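PDB 2P4H: vestitone reductase from Medicago sativa, which catalyses the stereospecific NADPH-dependent reduction of (3R)-vestitone to its isoflavanol, the penultimate step in making the defence compound medicarpin. Local coordinates for residues G14-I17 against I18-L21. Numbering follows the deposited sequence.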
loop_
_atom_site.group_PDB
_atom_site.type_symbol
_atom_site.label_atom_id
_atom_site.label_comp_id
_atom_site.label_asym_id
_atom_site.label_seq_id
_atom_site.Cartn_x
_atom_site.Cartn_y
_atom_site.Cartn_z
ATOM N N GLY A 14 3.658 -5.859 -2.807
ATOM C CA GLY A 14 3.604 -7.303 -2.699
ATOM C C GLY A 14 4.966 -7.961 -2.596
ATOM O O GLY A 14 5.176 -8.831 -1.747
ATOM N N SER A 15 5.898 -7.555 -3.454
ATOM C CA SER A 15 7.223 -8.156 -3.422
ATOM C C SER A 15 7.964 -7.821 -2.132
ATOM O O SER A 15 8.691 -8.659 -1.600
ATOM C CB SER A 15 8.048 -7.738 -4.650
ATOM O OG SER A 15 8.240 -6.338 -4.727
ATOM N N TRP A 16 7.781 -6.609 -1.612
ATOM C CA TRP A 16 8.460 -6.258 -0.371
ATOM C C TRP A 16 7.887 -7.081 0.777
ATOM O O TRP A 16 8.619 -7.530 1.660
ATOM C CB TRP A 16 8.330 -4.765 -0.055
ATOM C CG TRP A 16 9.243 -4.391 1.068
ATOM C CD1 TRP A 16 8.937 -4.334 2.398
ATOM C CD2 TRP A 16 10.654 -4.171 0.971
ATOM N NE1 TRP A 16 10.077 -4.100 3.137
ATOM C CE2 TRP A 16 11.144 -3.996 2.282
ATOM C CE3 TRP A 16 11.555 -4.111 -0.103
ATOM C CZ2 TRP A 16 12.498 -3.765 2.552
ATOM C CZ3 TRP A 16 12.899 -3.884 0.164
ATOM C CH2 TRP A 16 13.358 -3.713 1.480
ATOM N N ILE A 17 6.573 -7.282 0.763
ATOM C CA ILE A 17 5.928 -8.073 1.801
ATOM C C ILE A 17 6.406 -9.528 1.741
ATOM O O ILE A 17 6.588 -10.163 2.781
ATOM C CB ILE A 17 4.386 -7.982 1.674
ATOM C CG1 ILE A 17 3.925 -6.615 2.195
ATOM C CG2 ILE A 17 3.712 -9.110 2.450
ATOM C CD1 ILE A 17 2.426 -6.380 2.110
ATOM N N ILE A 18 6.621 -10.056 0.536
ATOM C CA ILE A 18 7.111 -11.428 0.407
ATOM C C ILE A 18 8.511 -11.503 1.022
ATOM O O ILE A 18 8.827 -12.431 1.767
ATOM C CB ILE A 18 7.164 -11.868 -1.075
ATOM C CG1 ILE A 18 5.738 -12.071 -1.596
ATOM C CG2 ILE A 18 7.990 -13.147 -1.221
ATOM C CD1 ILE A 18 5.654 -12.455 -3.051
ATOM N N LYS A 19 9.341 -10.512 0.709
ATOM C CA LYS A 19 10.697 -10.439 1.247
ATOM C C LYS A 19 10.633 -10.459 2.776
ATOM O O LYS A 19 11.332 -11.233 3.438
ATOM C CB LYS A 19 11.363 -9.145 0.765
ATOM C CG LYS A 19 12.713 -8.837 1.382
ATOM C CD LYS A 19 13.250 -7.520 0.836
ATOM C CE LYS A 19 14.573 -7.121 1.476
ATOM N NZ LYS A 19 14.436 -6.809 2.923
ATOM N N SER A 20 9.775 -9.607 3.327
ATOM C CA SER A 20 9.591 -9.487 4.767
ATOM C C SER A 20 9.097 -10.777 5.415
ATOM O O SER A 20 9.604 -11.193 6.459
ATOM C CB SER A 20 8.604 -8.354 5.059
ATOM O OG SER A 20 8.259 -8.305 6.432
ATOM N N LEU A 21 8.101 -11.406 4.805
ATOM C CA LEU A 21 7.558 -12.647 5.345
ATOM C C LEU A 21 8.628 -13.730 5.422
ATOM O O LEU A 21 8.737 -14.437 6.423
ATOM C CB LEU A 21 6.389 -13.130 4.482
ATOM C CG LEU A 21 5.068 -12.381 4.680
ATOM C CD1 LEU A 21 4.098 -12.734 3.561
ATOM C CD2 LEU A 21 4.480 -12.742 6.043
#
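Lys19 lies along one face of the Trp16 indole, one turn on in helix 12-23. Its CD sits 3.8 Å from the centroid of the six-membered ring of Trp16 and 14° off the ring normal, a CH-pi contact toward the rim. Both residues carry CG anti to the backbone N (chi1 -169° for Trp16), which sends the two side chains the same way. The lysine stays extended until a bend at chi4 (-66°), and there Lys19 NZ comes 3.6 Å from Trp16 CH2 while pairing with Glu23 in a salt bridge. A long aliphatic chain with a charged end suits this partly exposed site. The indole, by contrast, is buried, and its NE1 is satisfied by Asp228 at the start of helix 227-239. A serine in place of Trp16 would probably leave the Lys19 methylenes without their aromatic floor and Asp228 without the indole N-H.

Ile17 CG2 meets Leu21 CD1 at 3.8 Å, and both side chains pack on Phe79 of strand 77-80; Ile18 and Leu21 reach strand 27-31, and Ile17 also meets His234 of helix 227-239. Small Ser20 fits closely against Ala231 and Ile235 there. Four successive i to i+4 bonds hold the backbone, from Ile18 N to Gly14 O (3.0 Å) through Leu21 N to Ile17 O (2.8 Å). Gly14 ends a GxGxxG pattern predicted to bind NADP(+); lacking a side chain, it is consistent with close cofactor approach in a Rossmann fold. The chemistry thus divides the helix: aliphatic packing seats it mainly against the sheet, whereas indole, lysine and carboxylates combine apolar contact with paired polar ends.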